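Local coordinates for uncharacterized protein (Sus scrofa, PDB 5BNF) that is porcine CD38, a disulfide-bonded protein of the ADP-ribosyl cyclase family, whose fold joins a bundle of helices to a parallel beta-sheet, at residues L61-Q67 against N99-G103; D72-W77 against G93-E98; G153-L159 against V186-W192. All coordinates share one frame; numbering follows the deposited sequence.

In the fold
From the N terminus, the chain passes through helices 10-25 and 34-45 before reaching helix 59-64, where contact 1 opens. Contact 1 closes when 99-103 begins helix 101-106. Contact 2 is nested inside that loop: strand 75-77 is met by 93-98, the return limb that leads directly into contact 1, and the two touch where Asn99 and Gln67 pack on Leu94 and Phe95. Contact 3 follows in series, closing the excursion through helix 172-180 between strands 153-160 and 186-194. It adjoins contact 2 in the sheet, because strand 75-77 is the edge neighbour of 153-160. Contact 1 thus joins helix 59-64 and the turn after it to the start of helix 101-106, contact 2 adds the loop to the sheet edge, and contact 3 forms the sheet centre.

Contact 1. Residues L61-Q67 against N99-G103; sequences LMKLGHQ and NTLLG
Leu102, in the first turn of helix 101-106, packs against the C-terminal end of helix 59-64, and its two methyls divide the apolar part of the contact. CD1 of Leu102 lies 3.7 Å from Met62 SD and also rests against the carbonyl oxygen of Gly65. CD2 of Leu102 is 3.9 Å from Leu61 CD1, the two leucines passing each other head to tail. The Met62 chain, which sets out away from the partner segment, folds back at chi2 and chi3 to bring its sulfur to the leucine. Gly65, the first residue to depart from the helix, presents bare backbone here, with its CA 4.1 Å from Leu102 CG.

Farther along, Gln67 supplies the polar link. Its OE1 accepts a nearly straight hydrogen bond from Leu101 N (2.6 Å, 171° at the hydrogen), with the donor tilted 21° from the carbonyl plane. The Gln67 side chain leaves with an unstaggered chi1 (108°) and then runs extended, carrying the amide across to the start of the helix. Its NE2 is held by Tyr21 OH, which also bonds Asn99 O, and this second grip should help fix the rotation of the amide. Beside it, Thr100 is the N-cap: its OG1 accepts from Gly103 N at 3.3 Å and donates to Leu97 O. Leu143 of helix 135-149 touches both Met62 and Leu102.

Two N-H groups of the first helical turn, those of Leu101 and Gly103, therefore find side-chain acceptors. The positive end of the helix dipole would probably strengthen the hold on Gln67 OE1.

Contact 2. Residues D72-W77 against G93-E98; sequences DKTVFW and GLFTLE
Segments 72-77 and 93-98 run alongside each other in the same N-to-C sense, joined through Phe95, whose carbonyl oxygen accepts from Val75 N (2.9 Å) and whose N makes a weak, bent bond to Lys73 O. Beyond this pair the bonding gives way to a CA-H...O contact from Thr96 CA to Val75 O and to a water, which donates to Val75 O at 2.9 Å.

Among the side chains, Leu94 lies athwart both Lys73 and Val75. Its CG is pressed to 3.4 Å from Val75 CG2, closer than usual for two carbons. Leu94 CD1 is also tight against Lys73 CD, at 3.5 Å. The bent Lys73 chain passes its CB along the edge of the Phe95 ring. Thr96 adds its CG2 to Val75 CB and its CB to the edge of the Trp77 indole.

Trp77 and Glu98 reach for each other across the gap between the segments. The indole occupies the position between backbone N and carbonyl carbon (chi1 44°), which directs its NE1 edge to the carboxylate. NE1 of Trp77 gives Glu98 OE1 a weak bond, 2.6 Å long but bent to 123°, while Glu98 OE2 lies in the indole plane 3.0 Å from Trp77 CZ2. The ring and carboxylate planes are 70° apart.

Val75 and Leu94 also pack on Gln156 of strand 153-160. The loop thus follows the edge strand into a 3-10 turn, where Thr96-Leu97-Glu98 resembles the Thr-Leu-Glu-Asp signature of ADP-ribosyl cyclases. The bent N-H bond and the CZ2 C-H hold the carboxylate at the indole edge, an attraction probably partly electrostatic.

Contact 3. Residues G153-L159 against V186-W192; sequences GMVQVFL and VHTLKAW
Strands 153-160 and 186-194 are the two parallel strands of a beta-alpha-beta unit whose crossover runs through helix 172-180. Their short segments cross at -21°, with axes 4.7 Å apart at closest approach. Bonding alternates between the two strands: Val155 N donates to Thr188 O, Lys190 N to Val155 O (2.8 Å), Val157 N to Lys190 O, Trp192 N to Val157 O and Leu159 N to Trp192 O. At the start the register slips by one residue in a beta bulge, where His187 N bonds to Gly153 O at 3.1 Å and the imidazole folds back over Gly153 O, 3.6 Å from the ring plane. His187 ND1 and Thr188 OG1 share a hydrogen bond that probably helps hold the ring there.

The pair forms the middle of the four-stranded parallel sheet, with strand 75-77 beyond one partner and strand 223-229 beyond the other. On one face Val155, Val157, Val186, Leu189 and Ala191 are buried together; CG2 of Val155 reaches Leu189 CG at 3.6 Å. On the opposite face Met154 bends across Lys190, its CE only 3.4 Å from the lysine CD, a tight carbon contact. Phe158 and Trp192 leave the sheet together in an offset stack between the Phe158 ring and the five-membered ring of Trp192, centroids 4.8 Å and planes 28° apart, with Trp192 CD1 above the rim of the phenyl face.

Contact 1. Residues L61-Q67 against N99-G103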
loop_
_atom_site.group_PDB
_atom_site.type_symbol
_atom_site.label_atom_id
_atom_site.label_comp_id
_atom_site.label_asym_id
_atom_site.label_seq_id
_atom_site.Cartn_x
_atom_site.Cartn_y
_atom_site.Cartn_z
ATOM N N LEU A 61 2.181 -5.634 14.976
ATOM C CA LEU A 61 1.067 -5.084 14.216
ATOM C C LEU A 61 0.732 -5.871 12.947
ATOM O O LEU A 61 -0.437 -6.065 12.632
ATOM C CB LEU A 61 1.344 -3.624 13.860
ATOM C CG LEU A 61 0.211 -2.904 13.132
ATOM C CD1 LEU A 61 -1.052 -2.937 13.968
ATOM C CD2 LEU A 61 0.628 -1.481 12.854
ATOM N N MET A 62 1.747 -6.320 12.218
ATOM C CA MET A 62 1.511 -7.075 10.993
ATOM C C MET A 62 0.973 -8.463 11.302
ATOM O O MET A 62 0.321 -9.089 10.467
ATOM C CB MET A 62 2.802 -7.178 10.177
ATOM C CG MET A 62 3.311 -5.828 9.725
ATOM S SD MET A 62 2.026 -4.914 8.855
ATOM C CE MET A 62 2.788 -4.649 7.297
ATOM N N LYS A 63 1.245 -8.932 12.514
ATOM C CA LYS A 63 0.799 -10.241 12.963
ATOM C C LYS A 63 -0.671 -10.174 13.372
ATOM O O LYS A 63 -1.464 -11.028 12.998
ATOM C CB LYS A 63 1.661 -10.695 14.143
ATOM C CG LYS A 63 1.471 -12.140 14.562
ATOM C CD LYS A 63 2.418 -12.496 15.696
ATOM C CE LYS A 63 2.479 -14.000 15.927
ATOM N NZ LYS A 63 3.259 -14.336 17.155
ATOM N N LEU A 64 -1.035 -9.144 14.124
ATOM C CA LEU A 64 -2.414 -8.992 14.573
ATOM C C LEU A 64 -3.350 -8.485 13.489
ATOM O O LEU A 64 -4.566 -8.560 13.637
ATOM C CB LEU A 64 -2.484 -8.040 15.763
ATOM C CG LEU A 64 -1.778 -8.463 17.053
ATOM C CD1 LEU A 64 -1.923 -7.337 18.059
ATOM C CD2 LEU A 64 -2.382 -9.755 17.610
ATOM N N GLY A 65 -2.790 -7.967 12.401
ATOM C CA GLY A 65 -3.626 -7.448 11.332
ATOM C C GLY A 65 -3.517 -8.204 10.021
ATOM O O GLY A 65 -4.054 -7.769 9.001
ATOM N N HIS A 66 -2.826 -9.337 10.033
ATOM C CA HIS A 66 -2.680 -10.111 8.814
ATOM C C HIS A 66 -4.023 -10.597 8.286
ATOM O O HIS A 66 -4.935 -10.902 9.053
ATOM C CB HIS A 66 -1.763 -11.314 9.036
ATOM C CG HIS A 66 -1.676 -12.220 7.848
ATOM N ND1 HIS A 66 -2.723 -13.023 7.449
ATOM C CD2 HIS A 66 -0.691 -12.410 6.938
ATOM C CE1 HIS A 66 -2.387 -13.665 6.345
ATOM N NE2 HIS A 66 -1.158 -13.310 6.013
ATOM N N GLN A 67 -4.129 -10.667 6.964
ATOM C CA GLN A 67 -5.343 -11.122 6.305
ATOM C C GLN A 67 -5.012 -11.442 4.851
ATOM O O GLN A 67 -4.514 -10.582 4.128
ATOM C CB GLN A 67 -6.418 -10.029 6.369
ATOM C CG GLN A 67 -6.704 -9.344 5.039
ATOM C CD GLN A 67 -7.627 -8.152 5.173
ATOM O OE1 GLN A 67 -7.333 -7.204 5.900
ATOM N NE2 GLN A 67 -8.748 -8.190 4.462
ATOM N N ASN A 99 -8.074 -1.454 0.909
ATOM C CA ASN A 99 -9.299 -2.166 1.271
ATOM C C ASN A 99 -9.035 -3.268 2.291
ATOM O O ASN A 99 -9.960 -3.929 2.755
ATOM C CB ASN A 99 -9.983 -2.749 0.029
ATOM C CG ASN A 99 -10.447 -1.678 -0.937
ATOM O OD1 ASN A 99 -11.091 -0.707 -0.542
ATOM N ND2 ASN A 99 -10.130 -1.855 -2.215
ATOM N N THR A 100 -7.768 -3.463 2.644
ATOM C CA THR A 100 -7.409 -4.468 3.635
ATOM C C THR A 100 -7.558 -3.807 4.995
ATOM O O THR A 100 -7.634 -2.586 5.086
ATOM C CB THR A 100 -5.958 -4.930 3.480
ATOM O OG1 THR A 100 -5.072 -3.827 3.717
ATOM C CG2 THR A 100 -5.731 -5.470 2.086
ATOM N N LEU A 101 -7.600 -4.618 6.045
ATOM C CA LEU A 101 -7.744 -4.114 7.409
ATOM C C LEU A 101 -6.745 -3.000 7.750
ATOM O O LEU A 101 -7.138 -1.874 8.058
ATOM C CB LEU A 101 -7.592 -5.268 8.407
ATOM C CG LEU A 101 -7.685 -4.906 9.892
ATOM C CD1 LEU A 101 -8.932 -4.078 10.167
ATOM C CD2 LEU A 101 -7.699 -6.184 10.708
ATOM N N LEU A 102 -5.455 -3.317 7.690
ATOM C CA LEU A 102 -4.414 -2.339 8.006
ATOM C C LEU A 102 -4.356 -1.121 7.085
ATOM O O LEU A 102 -4.194 0.008 7.547
ATOM C CB LEU A 102 -3.052 -3.034 8.041
ATOM C CG LEU A 102 -2.907 -3.969 9.241
ATOM C CD1 LEU A 102 -1.632 -4.787 9.125
ATOM C CD2 LEU A 102 -2.916 -3.141 10.521
ATOM N N GLY A 103 -4.491 -1.338 5.783
ATOM C CA GLY A 103 -4.449 -0.214 4.869
ATOM C C GLY A 103 -5.675 0.656 5.045
ATOM O O GLY A 103 -5.651 1.863 4.782
#

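Contact 2. Residues D72-W77 against G93-E98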
loop_
_atom_site.group_PDB
_atom_site.type_symbol
_atom_site.label_atom_id
_atom_site.label_comp_id
_atom_site.label_asym_id
_atom_site.label_seq_id
_atom_site.Cartn_x
_atom_site.Cartn_y
_atom_site.Cartn_z
ATOM N N ASP A 72 -6.937 -13.792 -7.335
ATOM C CA ASP A 72 -7.556 -13.114 -8.469
ATOM C C ASP A 72 -8.169 -11.784 -8.077
ATOM O O ASP A 72 -8.594 -11.018 -8.936
ATOM C CB ASP A 72 -8.648 -13.995 -9.079
ATOM C CG ASP A 72 -8.102 -15.265 -9.699
ATOM O OD1 ASP A 72 -6.900 -15.556 -9.522
ATOM O OD2 ASP A 72 -8.885 -15.977 -10.363
ATOM N N LYS A 73 -8.209 -11.509 -6.781
ATOM C CA LYS A 73 -8.805 -10.278 -6.279
ATOM C C LYS A 73 -7.823 -9.134 -6.018
ATOM O O LYS A 73 -8.228 -7.973 -5.965
ATOM C CB LYS A 73 -9.584 -10.586 -5.004
ATOM C CG LYS A 73 -10.734 -11.562 -5.203
ATOM C CD LYS A 73 -12.009 -10.846 -5.621
ATOM C CE LYS A 73 -12.516 -11.349 -6.965
ATOM N NZ LYS A 73 -12.804 -12.817 -6.958
ATOM N N THR A 74 -6.539 -9.459 -5.868
ATOM C CA THR A 74 -5.509 -8.450 -5.616
ATOM C C THR A 74 -5.341 -7.454 -6.755
ATOM O O THR A 74 -5.030 -7.825 -7.888
ATOM C CB THR A 74 -4.154 -9.099 -5.355
ATOM O OG1 THR A 74 -4.259 -9.960 -4.221
ATOM C CG2 THR A 74 -3.110 -8.044 -5.081
ATOM N N VAL A 75 -5.519 -6.181 -6.429
ATOM C CA VAL A 75 -5.402 -5.106 -7.401
ATOM C C VAL A 75 -4.440 -4.016 -6.949
ATOM O O VAL A 75 -4.387 -3.670 -5.770
ATOM C CB VAL A 75 -6.771 -4.475 -7.662
ATOM C CG1 VAL A 75 -6.639 -3.313 -8.620
ATOM C CG2 VAL A 75 -7.717 -5.532 -8.230
ATOM N N PHE A 76 -3.683 -3.482 -7.904
ATOM C CA PHE A 76 -2.720 -2.418 -7.645
ATOM C C PHE A 76 -3.044 -1.197 -8.501
ATOM O O PHE A 76 -3.503 -1.323 -9.640
ATOM C CB PHE A 76 -1.300 -2.883 -7.990
ATOM C CG PHE A 76 -0.750 -3.918 -7.056
ATOM C CD1 PHE A 76 -0.361 -3.575 -5.769
ATOM C CD2 PHE A 76 -0.616 -5.237 -7.463
ATOM C CE1 PHE A 76 0.157 -4.537 -4.904
ATOM C CE2 PHE A 76 -0.098 -6.206 -6.599
ATOM C CZ PHE A 76 0.288 -5.854 -5.323
ATOM N N TRP A 77 -2.807 -0.014 -7.946
ATOM C CA TRP A 77 -3.032 1.234 -8.662
ATOM C C TRP A 77 -1.734 2.013 -8.530
ATOM O O TRP A 77 -1.243 2.220 -7.424
ATOM C CB TRP A 77 -4.171 2.021 -8.028
ATOM C CG TRP A 77 -4.072 2.044 -6.551
ATOM C CD1 TRP A 77 -4.588 1.125 -5.689
ATOM C CD2 TRP A 77 -3.334 2.975 -5.752
ATOM N NE1 TRP A 77 -4.215 1.420 -4.404
ATOM C CE2 TRP A 77 -3.443 2.551 -4.413
ATOM C CE3 TRP A 77 -2.584 4.126 -6.038
ATOM C CZ2 TRP A 77 -2.833 3.235 -3.358
ATOM C CZ3 TRP A 77 -1.976 4.804 -4.989
ATOM C CH2 TRP A 77 -2.105 4.355 -3.664
ATOM N N GLY A 93 -15.764 -5.774 -4.477
ATOM C CA GLY A 93 -15.491 -7.112 -3.986
ATOM C C GLY A 93 -14.071 -7.430 -4.441
ATOM O O GLY A 93 -13.695 -8.588 -4.638
ATOM N N LEU A 94 -13.279 -6.378 -4.617
ATOM C CA LEU A 94 -11.903 -6.502 -5.073
ATOM C C LEU A 94 -10.965 -5.754 -4.115
ATOM O O LEU A 94 -11.248 -4.630 -3.712
ATOM C CB LEU A 94 -11.802 -5.929 -6.482
ATOM C CG LEU A 94 -10.826 -6.564 -7.490
ATOM C CD1 LEU A 94 -11.030 -8.082 -7.518
ATOM C CD2 LEU A 94 -11.095 -5.913 -8.830
ATOM N N PHE A 95 -9.853 -6.382 -3.749
ATOM C CA PHE A 95 -8.933 -5.797 -2.790
ATOM C C PHE A 95 -7.721 -5.004 -3.255
ATOM O O PHE A 95 -6.814 -5.553 -3.882
ATOM C CB PHE A 95 -8.432 -6.889 -1.845
ATOM C CG PHE A 95 -9.516 -7.542 -1.035
ATOM C CD1 PHE A 95 -9.766 -7.146 0.275
ATOM C CD2 PHE A 95 -10.294 -8.555 -1.588
ATOM C CE1 PHE A 95 -10.775 -7.749 1.025
ATOM C CE2 PHE A 95 -11.305 -9.164 -0.850
ATOM C CZ PHE A 95 -11.548 -8.762 0.459
ATOM N N THR A 96 -7.706 -3.711 -2.934
ATOM C CA THR A 96 -6.559 -2.857 -3.230
ATOM C C THR A 96 -5.937 -2.733 -1.838
ATOM O O THR A 96 -6.591 -3.058 -0.855
ATOM C CB THR A 96 -6.984 -1.471 -3.736
ATOM O OG1 THR A 96 -7.777 -0.808 -2.742
ATOM C CG2 THR A 96 -7.781 -1.606 -5.012
ATOM N N LEU A 97 -4.696 -2.277 -1.726
ATOM C CA LEU A 97 -4.076 -2.177 -0.402
ATOM C C LEU A 97 -4.950 -1.444 0.622
ATOM O O LEU A 97 -5.035 -1.852 1.781
ATOM C CB LEU A 97 -2.696 -1.506 -0.494
ATOM C CG LEU A 97 -1.872 -1.450 0.799
ATOM C CD1 LEU A 97 -1.836 -2.805 1.475
ATOM C CD2 LEU A 97 -0.458 -0.991 0.474
ATOM N N GLU A 98 -5.620 -0.382 0.194
ATOM C CA GLU A 98 -6.471 0.391 1.097
ATOM C C GLU A 98 -7.770 -0.306 1.508
ATOM O O GLU A 98 -8.501 0.206 2.358
ATOM C CB GLU A 98 -6.818 1.753 0.477
ATOM C CG GLU A 98 -5.622 2.627 0.142
ATOM C CD GLU A 98 -4.763 2.027 -0.948
ATOM O OE1 GLU A 98 -5.314 1.686 -2.015
ATOM O OE2 GLU A 98 -3.540 1.897 -0.739
HETATM O O HOH W 1 -3.503 -1.656 -3.852
#

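Contact 3. Residues G153-L159 against V186-W192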
loop_
_atom_site.group_PDB
_atom_site.type_symbol
_atom_site.label_atom_id
_atom_site.label_comp_id
_atom_site.label_asym_id
_atom_site.label_seq_id
_atom_site.Cartn_x
_atom_site.Cartn_y
_atom_site.Cartn_z
ATOM N N GLY A 153 -2.915 -16.285 -7.784
ATOM C CA GLY A 153 -3.728 -16.326 -8.988
ATOM C C GLY A 153 -3.362 -15.230 -9.966
ATOM O O GLY A 153 -2.202 -15.072 -10.346
ATOM N N MET A 154 -4.358 -14.465 -10.372
ATOM C CA MET A 154 -4.149 -13.378 -11.304
ATOM C C MET A 154 -4.225 -12.038 -10.578
ATOM O O MET A 154 -5.168 -11.775 -9.837
ATOM C CB MET A 154 -5.199 -13.448 -12.412
ATOM C CG MET A 154 -5.092 -12.349 -13.436
ATOM S SD MET A 154 -6.167 -10.978 -13.026
ATOM C CE MET A 154 -7.669 -11.508 -13.839
ATOM N N VAL A 155 -3.210 -11.203 -10.784
ATOM C CA VAL A 155 -3.162 -9.884 -10.169
ATOM C C VAL A 155 -3.342 -8.815 -11.235
ATOM O O VAL A 155 -3.036 -9.029 -12.412
ATOM C CB VAL A 155 -1.815 -9.632 -9.443
ATOM C CG1 VAL A 155 -1.635 -10.635 -8.341
ATOM C CG2 VAL A 155 -0.658 -9.722 -10.428
ATOM N N GLN A 156 -3.826 -7.656 -10.811
ATOM C CA GLN A 156 -4.058 -6.549 -11.718
ATOM C C GLN A 156 -3.406 -5.266 -11.229
ATOM O O GLN A 156 -3.161 -5.090 -10.034
ATOM C CB GLN A 156 -5.561 -6.295 -11.863
ATOM C CG GLN A 156 -6.352 -7.436 -12.442
ATOM C CD GLN A 156 -7.838 -7.133 -12.465
ATOM O OE1 GLN A 156 -8.542 -7.345 -11.488
ATOM N NE2 GLN A 156 -8.311 -6.608 -13.584
ATOM N N VAL A 157 -3.132 -4.364 -12.163
ATOM C CA VAL A 157 -2.555 -3.077 -11.822
ATOM C C VAL A 157 -3.112 -2.057 -12.793
ATOM O O VAL A 157 -3.153 -2.308 -13.997
ATOM C CB VAL A 157 -1.012 -3.094 -11.906
ATOM C CG1 VAL A 157 -0.561 -3.422 -13.315
ATOM C CG2 VAL A 157 -0.456 -1.748 -11.456
ATOM N N PHE A 158 -3.581 -0.927 -12.271
ATOM C CA PHE A 158 -4.125 0.130 -13.122
ATOM C C PHE A 158 -3.107 1.253 -13.263
ATOM O O PHE A 158 -2.559 1.743 -12.277
ATOM C CB PHE A 158 -5.447 0.675 -12.557
ATOM C CG PHE A 158 -6.577 -0.317 -12.596
ATOM C CD1 PHE A 158 -6.579 -1.426 -11.765
ATOM C CD2 PHE A 158 -7.630 -0.153 -13.489
ATOM C CE1 PHE A 158 -7.617 -2.358 -11.824
ATOM C CE2 PHE A 158 -8.666 -1.079 -13.552
ATOM C CZ PHE A 158 -8.659 -2.181 -12.719
ATOM N N LEU A 159 -2.854 1.649 -14.504
ATOM C CA LEU A 159 -1.892 2.691 -14.793
ATOM C C LEU A 159 -2.559 3.815 -15.563
ATOM O O LEU A 159 -3.614 3.622 -16.169
ATOM C CB LEU A 159 -0.734 2.104 -15.598
ATOM C CG LEU A 159 -0.122 0.852 -14.965
ATOM C CD1 LEU A 159 0.932 0.256 -15.884
ATOM C CD2 LEU A 159 0.474 1.219 -13.617
ATOM N N VAL A 186 1.485 -16.478 -8.068
ATOM C CA VAL A 186 0.921 -15.602 -9.090
ATOM C C VAL A 186 1.406 -16.051 -10.464
ATOM O O VAL A 186 2.609 -16.096 -10.723
ATOM C CB VAL A 186 1.333 -14.131 -8.857
ATOM C CG1 VAL A 186 0.985 -13.293 -10.070
ATOM C CG2 VAL A 186 0.619 -13.581 -7.635
ATOM N N HIS A 187 0.466 -16.380 -11.345
ATOM C CA HIS A 187 0.814 -16.838 -12.683
ATOM C C HIS A 187 0.652 -15.759 -13.742
ATOM O O HIS A 187 1.355 -15.761 -14.752
ATOM C CB HIS A 187 -0.045 -18.050 -13.057
ATOM C CG HIS A 187 -1.517 -17.787 -12.982
ATOM N ND1 HIS A 187 -2.141 -16.827 -13.749
ATOM C CD2 HIS A 187 -2.482 -18.326 -12.200
ATOM C CE1 HIS A 187 -3.425 -16.783 -13.442
ATOM N NE2 HIS A 187 -3.658 -17.684 -12.505
ATOM N N THR A 188 -0.269 -14.835 -13.518
ATOM C CA THR A 188 -0.506 -13.785 -14.498
ATOM C C THR A 188 -0.684 -12.431 -13.857
ATOM O O THR A 188 -1.249 -12.313 -12.774
ATOM C CB THR A 188 -1.793 -14.067 -15.331
ATOM O OG1 THR A 188 -1.635 -15.288 -16.063
ATOM C CG2 THR A 188 -2.070 -12.930 -16.305
ATOM N N LEU A 189 -0.190 -11.407 -14.538
ATOM C CA LEU A 189 -0.361 -10.039 -14.087
ATOM C C LEU A 189 -0.950 -9.304 -15.273
ATOM O O LEU A 189 -0.397 -9.334 -16.366
ATOM C CB LEU A 189 0.966 -9.398 -13.693
ATOM C CG LEU A 189 0.818 -7.945 -13.222
ATOM C CD1 LEU A 189 1.966 -7.593 -12.304
ATOM C CD2 LEU A 189 0.768 -6.996 -14.409
ATOM N N LYS A 190 -2.090 -8.667 -15.064
ATOM C CA LYS A 190 -2.733 -7.935 -16.139
ATOM C C LYS A 190 -2.654 -6.453 -15.849
ATOM O O LYS A 190 -2.935 -6.013 -14.737
ATOM C CB LYS A 190 -4.195 -8.374 -16.272
ATOM C CG LYS A 190 -4.349 -9.799 -16.781
ATOM C CD LYS A 190 -5.675 -10.420 -16.377
ATOM C CE LYS A 190 -6.852 -9.496 -16.658
ATOM N NZ LYS A 190 -6.920 -9.065 -18.077
ATOM N N ALA A 191 -2.256 -5.678 -16.848
ATOM C CA ALA A 191 -2.156 -4.243 -16.660
ATOM C C ALA A 191 -3.208 -3.541 -17.496
ATOM O O ALA A 191 -3.469 -3.941 -18.625
ATOM C CB ALA A 191 -0.762 -3.755 -17.050
ATOM N N TRP A 192 -3.824 -2.511 -16.926
ATOM C CA TRP A 192 -4.835 -1.730 -17.631
ATOM C C TRP A 192 -4.339 -0.292 -17.704
ATOM O O TRP A 192 -4.076 0.333 -16.674
ATOM C CB TRP A 192 -6.188 -1.741 -16.891
ATOM C CG TRP A 192 -6.790 -3.102 -16.646
ATOM C CD1 TRP A 192 -6.689 -3.851 -15.508
ATOM C CD2 TRP A 192 -7.564 -3.879 -17.568
ATOM N NE1 TRP A 192 -7.351 -5.048 -15.664
ATOM C CE2 TRP A 192 -7.896 -5.090 -16.921
ATOM C CE3 TRP A 192 -8.007 -3.671 -18.880
ATOM C CZ2 TRP A 192 -8.652 -6.089 -17.540
ATOM C CZ3 TRP A 192 -8.760 -4.665 -19.496
ATOM C CH2 TRP A 192 -9.073 -5.858 -18.825
#